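Local coordinates for penicillin binding protein 2X (Streptococcus thermophilus, PDB 5U47), which probably cross-links peptidoglycan strands as a transpeptidase of septal cell-wall synthesis and is a target of beta-lactams, at residues A[246-251]-A[260-265]; A[543-548]-A[559-564]. The protein carries 1 engineered substitution. All coordinates share one frame; numbering follows the deposited sequence.

How the contacts relate
Following the chain from the N terminus, strand 245-252 follows helix 224-241, turns, and is met by strand 258-264; contact 1 closes this hairpin across eight intervening residues. A long excursion then builds most of the transpeptidase domain before strand 541-548 pairs with 245-252 on the side away from 258-264. Contact 2 closes ten residues later, where helix 558-572 folds back over that last strand. The two closures follow in series, neither nested nor crossed. They nevertheless meet within one antiparallel sheet, strand order 2-1-5-4-3: Ser247 OG lies 2.6 Å from Thr546 OG1, and Thr249 and Tyr544 share a backbone bond, joining hairpin, central strands and helix.

Contact 1: residues A[246-251]-A[260-265]; sequences ASATVV and ATTQRP
Ala260 and Val250 open the pairing of strand 258-264, an outermost strand of the five-stranded sheet of the transpeptidase domain, with strand 245-252 in an antiparallel beta hairpin: Val250 N gives a bond of 2.9 Å to Ala260 O, whereas the return bond, Ala260 N to Val250 O, is weak at 3.4 Å. Thr261 faces Thr249 as a non-hydrogen-bonded pair, and their side chains run side by side, pointing the same way. Thr261 OG1, anti to its backbone N (chi1 -172°), comes within 2.8 Å of Thr249 OG1 in a probable hydrogen bond, and Gln416 OE1 bonds to Thr249 OG1 as well. At Thr262 the backbone bonds to Ala248 in both directions. Gln263 sets CB 3.4 Å from Ala246 O, while its amide leads away to the backbone of Val283 and Arg285. Arg264 closes the ladder with two backbone bonds to Ala246, their CB atoms 4.4 Å apart, and its side chain turns back along its own strand. There NH1 reaches Thr262 OG1, which lies in the guanidinium plane at 2.9 Å and is also hydrogen-bonded to Glu231 of helix 224-241, and Gln263 O, whose carbonyl plane it approaches from above. Salt bridges to Glu231 and Asp235 tie this group to the same helix. Held at several nitrogens, the buried guanidinium has little freedom to rotate, and two nearby carboxylates would be expected to stabilise its positive charge.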
ATOM      1  N   ALA A 246       9.731  11.826   4.670  1.00 23.77           N
ATOM      2  CA  ALA A 246       9.746  10.834   5.728  1.00 22.91           C
ATOM      3  C   ALA A 246       8.621   9.848   5.490  1.00 24.17           C
ATOM      4  O   ALA A 246       7.687  10.134   4.723  1.00 23.72           O
ATOM      5  CB  ALA A 246       9.595  11.497   7.100  1.00 23.84           C
ATOM      6  N   SER A 247       8.717   8.687   6.142  1.00 23.29           N
ATOM      7  CA  SER A 247       7.694   7.677   6.046  1.00 23.06           C
ATOM      8  C   SER A 247       7.630   6.908   7.355  1.00 21.50           C
ATOM      9  O   SER A 247       8.597   6.857   8.102  1.00 20.88           O
ATOM     10  CB  SER A 247       7.988   6.720   4.904  1.00 24.65           C
ATOM     11  OG  SER A 247       9.143   5.963   5.206  1.00 28.92           O
ATOM     12  N   ALA A 248       6.475   6.316   7.609  1.00 20.26           N
ATOM     13  CA  ALA A 248       6.247   5.472   8.780  1.00 19.37           C
ATOM     14  C   ALA A 248       5.145   4.488   8.472  1.00 19.83           C
ATOM     15  O   ALA A 248       4.077   4.898   7.957  1.00 19.95           O
ATOM     16  CB  ALA A 248       5.855   6.304   9.962  1.00 19.41           C
ATOM     17  N   THR A 249       5.381   3.214   8.796  1.00 18.71           N
ATOM     18  CA  THR A 249       4.410   2.172   8.591  1.00 19.31           C
ATOM     19  C   THR A 249       4.406   1.196   9.755  1.00 19.08           C
ATOM     20  O   THR A 249       5.465   0.810  10.263  1.00 17.94           O
ATOM     21  CB  THR A 249       4.694   1.412   7.271  1.00 20.33           C
ATOM     22  OG1 THR A 249       4.575   2.319   6.170  1.00 21.82           O
ATOM     23  CG2 THR A 249       3.716   0.286   7.051  1.00 20.52           C
ATOM     24  N   VAL A 250       3.206   0.808  10.171  1.00 19.23           N
ATOM     25  CA  VAL A 250       3.020  -0.189  11.223  1.00 19.91           C
ATOM     26  C   VAL A 250       2.406  -1.439  10.575  1.00 20.00           C
ATOM     27  O   VAL A 250       1.413  -1.347   9.847  1.00 19.43           O
ATOM     28  CB  VAL A 250       2.083   0.321  12.323  1.00 19.87           C
ATOM     29  CG1 VAL A 250       1.875  -0.752  13.413  1.00 21.12           C
ATOM     30  CG2 VAL A 250       2.621   1.599  12.926  1.00 20.75           C
ATOM     31  N   VAL A 251       2.970  -2.601  10.879  1.00 20.99           N
ATOM     32  CA  VAL A 251       2.525  -3.871  10.307  1.00 20.18           C
ATOM     33  C   VAL A 251       2.293  -4.885  11.403  1.00 20.86           C
ATOM     34  O   VAL A 251       3.030  -4.920  12.406  1.00 21.40           O
ATOM     35  CB  VAL A 251       3.609  -4.440   9.349  1.00 20.99           C
ATOM     36  CG1 VAL A 251       3.219  -5.795   8.782  1.00 21.98           C
ATOM     37  CG2 VAL A 251       3.872  -3.461   8.197  1.00 21.16           C
ATOM     38  N   ALA A 260      -1.152   0.890   9.627  1.00 19.09           N
ATOM     39  CA  ALA A 260      -1.088   2.316   9.447  1.00 18.99           C
ATOM     40  C   ALA A 260       0.080   2.660   8.556  1.00 20.11           C
ATOM     41  O   ALA A 260       1.126   2.016   8.616  1.00 21.24           O
ATOM     42  CB  ALA A 260      -0.964   3.021  10.788  1.00 20.54           C
ATOM     43  N   THR A 261      -0.084   3.665   7.704  1.00 20.54           N
ATOM     44  CA  THR A 261       1.015   4.042   6.823  1.00 21.35           C
ATOM     45  C   THR A 261       0.891   5.495   6.431  1.00 20.79           C
ATOM     46  O   THR A 261      -0.192   5.960   6.112  1.00 21.07           O
ATOM     47  CB  THR A 261       1.099   3.118   5.584  1.00 21.61           C
ATOM     48  OG1 THR A 261       2.294   3.398   4.849  1.00 22.62           O
ATOM     49  CG2 THR A 261      -0.113   3.237   4.684  1.00 22.14           C
ATOM     50  N   THR A 262       1.998   6.214   6.470  1.00 19.95           N
ATOM     51  CA  THR A 262       1.968   7.604   6.095  1.00 20.62           C
ATOM     52  C   THR A 262       3.314   8.078   5.572  1.00 21.21           C
ATOM     53  O   THR A 262       4.356   7.421   5.762  1.00 20.65           O
ATOM     54  CB  THR A 262       1.494   8.498   7.279  1.00 21.50           C
ATOM     55  OG1 THR A 262       0.971   9.741   6.774  1.00 22.29           O
ATOM     56  CG2 THR A 262       2.624   8.743   8.272  1.00 22.28           C
ATOM     57  N   GLN A 263       3.282   9.216   4.892  1.00 20.37           N
ATOM     58  CA  GLN A 263       4.495   9.832   4.409  1.00 21.54           C
ATOM     59  C   GLN A 263       4.366  11.322   4.502  1.00 21.89           C
ATOM     60  O   GLN A 263       3.265  11.834   4.614  1.00 21.35           O
ATOM     61  CB  GLN A 263       4.800   9.430   2.973  1.00 22.03           C
ATOM     62  CG  GLN A 263       3.953  10.081   1.896  1.00 22.89           C
ATOM     63  CD  GLN A 263       4.319   9.541   0.522  1.00 23.57           C
ATOM     64  OE1 GLN A 263       4.254   8.332   0.281  1.00 22.82           O
ATOM     65  NE2 GLN A 263       4.719  10.424  -0.370  1.00 21.88           N
ATOM     66  N   ARG A 264       5.518  11.998   4.480  1.00 22.92           N
ATOM     67  CA  ARG A 264       5.602  13.418   4.550  1.00 23.06           C
ATOM     68  C   ARG A 264       6.579  13.858   3.458  1.00 24.31           C
ATOM     69  O   ARG A 264       7.535  13.149   3.187  1.00 22.94           O
ATOM     70  CB  ARG A 264       6.085  13.871   5.933  1.00 25.05           C
ATOM     71  CG  ARG A 264       5.082  13.614   7.070  1.00 24.27           C
ATOM     72  CD  ARG A 264       3.875  14.527   6.921  1.00 24.36           C
ATOM     73  NE  ARG A 264       2.882  14.375   7.986  1.00 25.03           N
ATOM     74  CZ  ARG A 264       1.961  13.404   8.053  1.00 25.24           C
ATOM     75  NH1 ARG A 264       1.915  12.435   7.152  1.00 24.86           N
ATOM     76  NH2 ARG A 264       1.089  13.379   9.064  1.00 26.25           N
ATOM     77  N   PRO A 265       6.333  14.996   2.807  1.00 24.82           N
ATOM     78  CA  PRO A 265       5.162  15.851   3.040  1.00 25.16           C
ATOM     79  C   PRO A 265       3.895  15.200   2.519  1.00 23.57           C
ATOM     80  O   PRO A 265       3.967  14.293   1.693  1.00 23.94           O
ATOM     81  CB  PRO A 265       5.482  17.121   2.214  1.00 27.12           C
ATOM     82  CG  PRO A 265       6.408  16.630   1.159  1.00 28.42           C
ATOM     83  CD  PRO A 265       7.268  15.614   1.853  1.00 27.27           C
TER

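Contact 2: residues A[543-548]-A[559-564]; sequences MYVTVQ and ATVVNP
Met543 and the pair Val561 and Val562 show how one flexible side chain can bridge a sheet and a helix. Its CB points from strand 541-548 toward helix 558-572, and CG continues anti to the backbone N (chi1 -173°), with Val250 of the neighbouring strand in contact with this side chain. The chain stays extended, which carries SD to the backbone of Val562, 3.9 Å from its CA; Val562 CG1 is a looser neighbour of the sulfur. The tip, CE, reaches the preceding residue, touching Val561 CG2 at 4.0 Å and Val561 O at 3.8 Å. That carbonyl oxygen is buried by the contact and has no hydrogen-bonding partner in the model, so a methyl group lies against an unsatisfied acceptor. The helix is kinked here, the N atoms of Asn563 and Pro564 making no bond to the turn before; Thr560 O is instead bonded by Gln233 NE2 of helix 224-241. This layering belongs to the fold of penicillin-recognising serine enzymes: the helix after the last strand packs beside helix 224-241 on one face of the antiparallel sheet, and helix 416-427 covers the other. Two residues along the strand, Val545 also points its CB at the helix. Its CG1 meets Val561 CG1 tip to tip at 3.9 Å, and its CG2 lies 4.0 Å from Val562 CG2, where the two valines cross obliquely.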
ATOM      1  N   MET A 543       7.261  -1.774  13.250  1.00 21.00           N
ATOM      2  CA  MET A 543       7.161  -0.395  12.803  1.00 20.58           C
ATOM      3  C   MET A 543       8.458  -0.012  12.100  1.00 20.09           C
ATOM      4  O   MET A 543       9.554  -0.345  12.566  1.00 21.02           O
ATOM      5  CB  MET A 543       6.863   0.540  13.963  1.00 21.48           C
ATOM      6  CG  MET A 543       6.587   1.954  13.512  1.00 22.56           C
ATOM      7  SD  MET A 543       5.911   2.952  14.849  1.00 23.56           S
ATOM      8  CE  MET A 543       5.470   4.408  13.913  1.00 23.36           C
ATOM      9  N   TYR A 544       8.333   0.689  10.985  1.00 19.67           N
ATOM     10  CA  TYR A 544       9.493   1.133  10.199  1.00 20.10           C
ATOM     11  C   TYR A 544       9.335   2.606   9.899  1.00 19.76           C
ATOM     12  O   TYR A 544       8.300   3.029   9.359  1.00 18.66           O
ATOM     13  CB  TYR A 544       9.578   0.305   8.921  1.00 21.25           C
ATOM     14  CG  TYR A 544      10.707   0.619   7.965  1.00 21.77           C
ATOM     15  CD1 TYR A 544      12.027   0.679   8.398  1.00 22.28           C
ATOM     16  CD2 TYR A 544      10.476   0.711   6.607  1.00 22.93           C
ATOM     17  CE1 TYR A 544      13.069   0.906   7.510  1.00 23.21           C
ATOM     18  CE2 TYR A 544      11.515   0.950   5.712  1.00 23.16           C
ATOM     19  CZ  TYR A 544      12.809   1.033   6.165  1.00 23.11           C
ATOM     20  OH  TYR A 544      13.844   1.266   5.277  1.00 24.13           O
ATOM     21  N   VAL A 545      10.364   3.384  10.232  1.00 19.84           N
ATOM     22  CA  VAL A 545      10.345   4.832  10.058  1.00 21.30           C
ATOM     23  C   VAL A 545      11.581   5.284   9.325  1.00 22.27           C
ATOM     24  O   VAL A 545      12.671   4.765   9.596  1.00 22.67           O
ATOM     25  CB  VAL A 545      10.279   5.532  11.434  1.00 21.63           C
ATOM     26  CG1 VAL A 545      10.264   7.049  11.286  1.00 22.32           C
ATOM     27  CG2 VAL A 545       9.058   5.064  12.194  1.00 21.45           C
ATOM     28  N   THR A 546      11.418   6.237   8.400  1.00 22.52           N
ATOM     29  CA  THR A 546      12.525   6.809   7.653  1.00 24.16           C
ATOM     30  C   THR A 546      12.349   8.329   7.561  1.00 24.84           C
ATOM     31  O   THR A 546      11.240   8.827   7.602  1.00 25.13           O
ATOM     32  CB  THR A 546      12.625   6.272   6.198  1.00 26.29           C
ATOM     33  OG1 THR A 546      11.612   6.874   5.371  1.00 27.26           O
ATOM     34  CG2 THR A 546      12.503   4.728   6.139  1.00 25.89           C
ATOM     35  N   VAL A 547      13.465   9.040   7.474  1.00 25.11           N
ATOM     36  CA  VAL A 547      13.502  10.474   7.265  1.00 25.81           C
ATOM     37  C   VAL A 547      14.762  10.755   6.437  1.00 27.20           C
ATOM     38  O   VAL A 547      15.866  10.286   6.776  1.00 26.50           O
ATOM     39  CB  VAL A 547      13.486  11.299   8.583  1.00 26.45           C
ATOM     40  CG1 VAL A 547      14.650  10.948   9.481  1.00 27.34           C
ATOM     41  CG2 VAL A 547      13.485  12.795   8.276  1.00 27.67           C
ATOM     42  N   GLN A 548      14.588  11.482   5.335  1.00 28.13           N
ATOM     43  CA  GLN A 548      15.678  11.821   4.456  1.00 29.21           C
ATOM     44  C   GLN A 548      16.130  13.262   4.688  1.00 30.58           C
ATOM     45  O   GLN A 548      15.313  14.191   4.751  1.00 28.97           O
ATOM     46  CB  GLN A 548      15.287  11.610   2.986  1.00 30.87           C
ATOM     47  CG  GLN A 548      16.430  11.874   2.010  1.00 33.20           C
ATOM     48  CD  GLN A 548      16.122  11.522   0.564  1.00 35.43           C
ATOM     49  OE1 GLN A 548      15.160  10.840   0.275  1.00 35.86           O
ATOM     50  NE2 GLN A 548      16.961  12.003  -0.354  1.00 39.12           N
ATOM     51  N   ALA A 559      11.941   8.463  19.209  1.00 28.93           N
ATOM     52  CA  ALA A 559      11.016   8.248  20.321  1.00 28.73           C
ATOM     53  C   ALA A 559       9.717   9.020  20.117  1.00 29.32           C
ATOM     54  O   ALA A 559       8.680   8.629  20.627  1.00 29.07           O
ATOM     55  CB  ALA A 559      11.646   8.640  21.626  1.00 31.23           C
ATOM     56  N   THR A 560       9.798  10.131  19.390  1.00 28.91           N
ATOM     57  CA  THR A 560       8.642  10.952  19.096  1.00 29.68           C
ATOM     58  C   THR A 560       7.571  10.193  18.303  1.00 29.17           C
ATOM     59  O   THR A 560       6.376  10.374  18.525  1.00 29.27           O
ATOM     60  CB  THR A 560       9.074  12.209  18.292  1.00 30.26           C
ATOM     61  OG1 THR A 560      10.039  12.946  19.055  1.00 31.74           O
ATOM     62  CG2 THR A 560       7.885  13.104  17.975  1.00 30.73           C
ATOM     63  N   VAL A 561       8.002   9.313  17.416  1.00 28.96           N
ATOM     64  CA  VAL A 561       7.071   8.616  16.534  1.00 29.36           C
ATOM     65  C   VAL A 561       6.902   7.127  16.881  1.00 28.42           C
ATOM     66  O   VAL A 561       5.784   6.649  16.942  1.00 29.64           O
ATOM     67  CB  VAL A 561       7.431   8.888  15.042  1.00 31.24           C
ATOM     68  CG1 VAL A 561       8.800   8.364  14.683  1.00 33.07           C
ATOM     69  CG2 VAL A 561       6.389   8.291  14.117  1.00 33.24           C
ATOM     70  N   VAL A 562       7.982   6.414  17.182  1.00 26.32           N
ATOM     71  CA  VAL A 562       7.872   4.993  17.467  1.00 26.41           C
ATOM     72  C   VAL A 562       7.187   4.682  18.810  1.00 26.81           C
ATOM     73  O   VAL A 562       6.209   3.941  18.840  1.00 26.86           O
ATOM     74  CB  VAL A 562       9.247   4.290  17.407  1.00 25.52           C
ATOM     75  CG1 VAL A 562       9.109   2.792  17.671  1.00 25.28           C
ATOM     76  CG2 VAL A 562       9.903   4.531  16.059  1.00 25.19           C
ATOM     77  N   ASN A 563       7.660   5.284  19.895  1.00 26.46           N
ATOM     78  CA  ASN A 563       7.146   4.953  21.240  1.00 27.86           C
ATOM     79  C   ASN A 563       5.633   5.093  21.411  1.00 26.82           C
ATOM     80  O   ASN A 563       4.976   4.125  21.786  1.00 25.96           O
ATOM     81  CB  ASN A 563       7.886   5.750  22.371  1.00 28.79           C
ATOM     82  CG  ASN A 563       9.394   5.526  22.372  1.00 29.27           C
ATOM     83  OD1 ASN A 563       9.970   5.153  21.364  1.00 29.75           O
ATOM     84  ND2 ASN A 563      10.038   5.773  23.510  1.00 30.13           N
ATOM     85  N   PRO A 564       5.076   6.288  21.149  1.00 27.04           N
ATOM     86  CA  PRO A 564       3.636   6.413  21.387  1.00 27.81           C
ATOM     87  C   PRO A 564       2.764   5.613  20.409  1.00 26.14           C
ATOM     88  O   PRO A 564       1.693   5.154  20.787  1.00 26.10           O
ATOM     89  CB  PRO A 564       3.391   7.919  21.305  1.00 29.19           C
ATOM     90  CG  PRO A 564       4.537   8.477  20.547  1.00 28.67           C
ATOM     91  CD  PRO A 564       5.686   7.555  20.703  1.00 27.62           C
TER